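Local atomic coordinates of protein LRIM1 (Anopheles gambiae, PDB entry 3O53), a protein that regulates complement-like immunity in the mosquito as one half of a heterodimer with APL1C, here represented by its leucine-rich repeat domain. Residues D137-E140 with G141-S144; Q270-K273 with K274-Q278. One frame throughout, in Å; residues are numbered along the deposited sequence.

Contact 1: D137-E140 with G141-S144; sequences DLDE and GCRS
The guanidinium of R143 has E140 CA over one face, offset toward the rim and 4.0 Å above the plane, while the carbonyl of L138 and a bridging water lie at its edge. This tight local turn belongs to a leucine-rich repeat solenoid, in the loop that joins parallel strands 123-126 and 146-150. NE and NH2 of R143 fork side-on around a single acceptor, with NE 2.9 Å and NH2 3.1 Å from L138 O. That oxygen lies almost in the guanidinium plane; NH2 meets it in the carbonyl plane, whereas NE comes from above. The fork limits rotation of the group, and E163 O takes a further bond from NH1. The carboxylate of E140 stands nearly upright to the guanidinium, their planes 83° apart. E140 CG rests 3.6 Å from R143 NH2, but the charged ends are not in direct contact; a water bonds both E140 OE2 and R143 NH2. On the other carboxylate, D139 OD1 takes the amide of C142 nearly along its C-O bond (N to OD1 2.9 Å, N-H...O 157°). With chi1 at 78°, D139 CG sits between its own backbone N and carbonyl carbon, which turns OD1 back over the residues that follow. The same OD1 accepts from C116 N, so one carboxylate oxygen holds the amides of both cysteines of the C116-C142 disulfide. L138 CB packs on C142 CB at 3.9 Å and also touches R143 CG, adding apolar contact to the polar bonds of the turn. At its far end, E140 O accepts R143 N and S144 OG from opposite faces of its carbonyl plane, the hydroxyl being the nearer at 2.7 Å from E140 O.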
loop_
_atom_site.group_PDB
_atom_site.type_symbol
_atom_site.label_atom_id
_atom_site.label_comp_id
_atom_site.label_asym_id
_atom_site.label_seq_id
_atom_site.Cartn_x
_atom_site.Cartn_y
_atom_site.Cartn_z
ATOM N N ASP A 137 1.030 2.138 -12.348
ATOM C CA ASP A 137 1.958 3.252 -12.105
ATOM C C ASP A 137 3.291 2.732 -11.543
ATOM O O ASP A 137 4.336 3.373 -11.684
ATOM C CB ASP A 137 1.338 4.254 -11.128
ATOM C CG ASP A 137 0.229 5.068 -11.767
ATOM O OD1 ASP A 137 0.070 5.002 -13.000
ATOM O OD2 ASP A 137 -0.469 5.784 -11.040
ATOM N N LEU A 138 3.234 1.580 -10.884
ATOM C CA LEU A 138 4.438 0.846 -10.478
ATOM C C LEU A 138 4.833 -0.064 -11.632
ATOM O O LEU A 138 3.980 -0.747 -12.183
ATOM C CB LEU A 138 4.144 -0.005 -9.237
ATOM C CG LEU A 138 4.276 0.701 -7.884
ATOM C CD1 LEU A 138 3.439 1.958 -7.827
ATOM C CD2 LEU A 138 3.903 -0.257 -6.753
ATOM N N ASP A 139 6.104 -0.081 -12.020
ATOM C CA ASP A 139 6.487 -0.945 -13.135
ATOM C C ASP A 139 6.567 -2.378 -12.631
ATOM O O ASP A 139 6.315 -2.639 -11.449
ATOM C CB ASP A 139 7.772 -0.473 -13.839
ATOM C CG ASP A 139 9.031 -0.829 -13.090
ATOM O OD1 ASP A 139 8.961 -1.253 -11.913
ATOM O OD2 ASP A 139 10.110 -0.671 -13.696
ATOM N N GLU A 140 6.865 -3.316 -13.520
ATOM C CA GLU A 140 6.735 -4.725 -13.167
ATOM C C GLU A 140 7.792 -5.127 -12.141
ATOM O O GLU A 140 7.523 -5.940 -11.255
ATOM C CB GLU A 140 6.750 -5.606 -14.427
ATOM C CG GLU A 140 5.443 -5.443 -15.235
ATOM C CD GLU A 140 5.437 -6.171 -16.578
ATOM O OE1 GLU A 140 6.329 -6.995 -16.827
ATOM O OE2 GLU A 140 4.515 -5.928 -17.381
ATOM N N GLY A 141 8.968 -4.515 -12.226
ATOM C CA GLY A 141 9.996 -4.711 -11.220
ATOM C C GLY A 141 9.488 -4.345 -9.834
ATOM O O GLY A 141 9.708 -5.077 -8.869
ATOM N N CYS A 142 8.783 -3.221 -9.739
ATOM C CA CYS A 142 8.238 -2.758 -8.463
ATOM C C CYS A 142 7.102 -3.638 -7.959
ATOM O O CYS A 142 6.722 -3.545 -6.797
ATOM C CB CYS A 142 7.730 -1.315 -8.585
ATOM S SG CYS A 142 9.036 -0.100 -8.801
ATOM N N ARG A 143 6.554 -4.487 -8.824
ATOM C CA ARG A 143 5.476 -5.379 -8.408
ATOM C C ARG A 143 5.936 -6.833 -8.267
ATOM O O ARG A 143 5.112 -7.732 -8.097
ATOM C CB ARG A 143 4.275 -5.257 -9.377
ATOM C CG ARG A 143 3.531 -3.932 -9.196
ATOM C CD ARG A 143 2.353 -3.759 -10.145
ATOM N NE ARG A 143 2.772 -3.223 -11.439
ATOM C CZ ARG A 143 2.586 -3.831 -12.610
ATOM N NH1 ARG A 143 1.986 -5.015 -12.674
ATOM N NH2 ARG A 143 3.000 -3.252 -13.729
ATOM N N SER A 144 7.250 -7.054 -8.310
ATOM C CA SER A 144 7.818 -8.398 -8.164
ATOM C C SER A 144 8.463 -8.606 -6.801
ATOM O O SER A 144 9.292 -7.804 -6.367
ATOM C CB SER A 144 8.882 -8.670 -9.238
ATOM O OG SER A 144 8.387 -8.419 -10.541
HETATM O O HOH W 1 10.068 -3.293 -14.698
HETATM O O HOH W 2 2.575 -4.272 -16.426
#

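Contact 2: Q270-K273 with K274-Q278; sequences QTVK and KLTGQ
V272 O is gripped twice by T276, whose N and OG1 each lie 3.0 Å from it. The amide comes nearly in line with the carbonyl, and the hydroxyl from above its plane. T276 can do this because its OG1 stands between the backbone N and the carbonyl carbon (chi1 68°), curled back over the preceding turn; there it also touches V272 CG1 and accepts the amide of Q278, Q278 N lying 3.1 Å from T276 OG1. One residue earlier, T271 and L275 run side by side, pointing the same way, with T271 CG2 3.9 Å from L275 CD1 and L275 CG pressed against T271 O at 3.3 Å. Backbone bonds between residues four apart bring these side chains together on successive turns: K274 N bonds Q270 O, L275 N bonds T271 O, and finally G277 N bonds K273 O at 2.8 Å. G277, with phi 80°, then leaves the helix and swings the chain back, so that Q278 O comes within 3.1 Å of K273 CA in a CH...O contact. Farther out, T271 OG1 bonds V267 O and F242 N, and K274 NZ bonds H241 ND1; a water also links T271 OG1 to K274 NZ. T271 and L275 both lie against strand 241-243, while R245 touches V272, L275 and T276. The whole is a helix C-terminus finished by an ST turn at T276 and a positive-phi glycine, on helix 262-276 beyond the last parallel strand, consistent with the C-terminal cap of a leucine-rich repeat solenoid.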
loop_
_atom_site.group_PDB
_atom_site.type_symbol
_atom_site.label_atom_id
_atom_site.label_comp_id
_atom_site.label_asym_id
_atom_site.label_seq_id
_atom_site.Cartn_x
_atom_site.Cartn_y
_atom_site.Cartn_z
ATOM N N GLN A 270 -16.299 -10.578 17.411
ATOM C CA GLN A 270 -15.172 -10.277 18.290
ATOM C C GLN A 270 -14.428 -9.035 17.821
ATOM O O GLN A 270 -13.962 -8.227 18.626
ATOM C CB GLN A 270 -14.199 -11.456 18.346
ATOM C CG GLN A 270 -14.713 -12.632 19.155
ATOM C CD GLN A 270 -13.816 -13.845 19.048
ATOM O OE1 GLN A 270 -13.163 -14.063 18.028
ATOM N NE2 GLN A 270 -13.782 -14.647 20.103
ATOM N N THR A 271 -14.298 -8.899 16.510
ATOM C CA THR A 271 -13.612 -7.751 15.931
ATOM C C THR A 271 -14.334 -6.456 16.278
ATOM O O THR A 271 -13.700 -5.487 16.698
ATOM C CB THR A 271 -13.488 -7.887 14.396
ATOM O OG1 THR A 271 -12.646 -9.003 14.089
ATOM C CG2 THR A 271 -12.857 -6.621 13.782
ATOM N N VAL A 272 -15.657 -6.440 16.123
ATOM C CA VAL A 272 -16.436 -5.252 16.474
ATOM C C VAL A 272 -16.329 -4.975 17.980
ATOM O O VAL A 272 -16.118 -3.837 18.394
ATOM C CB VAL A 272 -17.916 -5.386 16.069
ATOM C CG1 VAL A 272 -18.700 -4.174 16.532
ATOM C CG2 VAL A 272 -18.046 -5.564 14.551
ATOM N N LYS A 273 -16.445 -6.014 18.800
ATOM C CA LYS A 273 -16.335 -5.832 20.249
ATOM C C LYS A 273 -15.002 -5.185 20.617
ATOM O O LYS A 273 -14.954 -4.207 21.357
ATOM C CB LYS A 273 -16.464 -7.165 20.990
ATOM C CG LYS A 273 -16.647 -6.976 22.490
ATOM C CD LYS A 273 -16.590 -8.292 23.245
ATOM C CE LYS A 273 -16.720 -8.062 24.747
ATOM N NZ LYS A 273 -16.471 -9.296 25.542
ATOM N N LYS A 274 -13.920 -5.745 20.096
ATOM C CA LYS A 274 -12.579 -5.253 20.385
ATOM C C LYS A 274 -12.416 -3.769 20.023
ATOM O O LYS A 274 -11.736 -3.021 20.735
ATOM C CB LYS A 274 -11.552 -6.106 19.630
ATOM C CG LYS A 274 -10.193 -5.465 19.462
ATOM C CD LYS A 274 -9.241 -6.372 18.683
ATOM C CE LYS A 274 -9.433 -6.257 17.162
ATOM N NZ LYS A 274 -8.394 -7.044 16.428
ATOM N N LEU A 275 -13.046 -3.339 18.929
ATOM C CA LEU A 275 -12.818 -1.991 18.409
ATOM C C LEU A 275 -13.773 -0.929 18.966
ATOM O O LEU A 275 -13.447 0.251 18.964
ATOM C CB LEU A 275 -12.885 -1.995 16.871
ATOM C CG LEU A 275 -11.795 -2.819 16.178
ATOM C CD1 LEU A 275 -12.009 -2.874 14.667
ATOM C CD2 LEU A 275 -10.401 -2.275 16.507
ATOM N N THR A 276 -14.948 -1.330 19.440
ATOM C CA THR A 276 -15.942 -0.350 19.888
ATOM C C THR A 276 -16.514 -0.626 21.277
ATOM O O THR A 276 -17.186 0.225 21.854
ATOM C CB THR A 276 -17.139 -0.291 18.943
ATOM O OG1 THR A 276 -17.869 -1.525 19.028
ATOM C CG2 THR A 276 -16.680 -0.033 17.507
ATOM N N GLY A 277 -16.262 -1.821 21.792
ATOM C CA GLY A 277 -16.808 -2.239 23.069
ATOM C C GLY A 277 -18.247 -2.700 22.940
ATOM O O GLY A 277 -18.935 -2.880 23.939
ATOM N N GLN A 278 -18.704 -2.891 21.706
ATOM C CA GLN A 278 -20.071 -3.341 21.458
ATOM C C GLN A 278 -20.078 -4.608 20.609
ATOM O O GLN A 278 -19.178 -4.820 19.805
ATOM C CB GLN A 278 -20.876 -2.239 20.775
ATOM C CG GLN A 278 -21.037 -0.993 21.627
ATOM C CD GLN A 278 -22.270 -0.199 21.264
ATOM O OE1 GLN A 278 -22.969 -0.520 20.303
ATOM N NE2 GLN A 278 -22.551 0.842 22.037
HETATM O O HOH W 3 -10.348 -9.182 16.444
#

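Contact 1 and contact 2 share no structural element: they lie on opposite sides of the chain's centre, their own centres about 37 Å apart. Contact 1 sits nearer the middle, in a partly buried loop between consecutive parallel strands of the solenoid and beside a disulfide. Contact 2 is more peripheral, the largely exposed end of a helix in which only T271 and V272 are buried, T271 against strand 241-243 and V272 beside R245. Their chemistry follows: in the irregular loop, side chains of an aspartate, an arginine and a serine bond the backbone, whereas in the helix the backbone supplies most bonds itself and a threonine hydroxyl is added at its end.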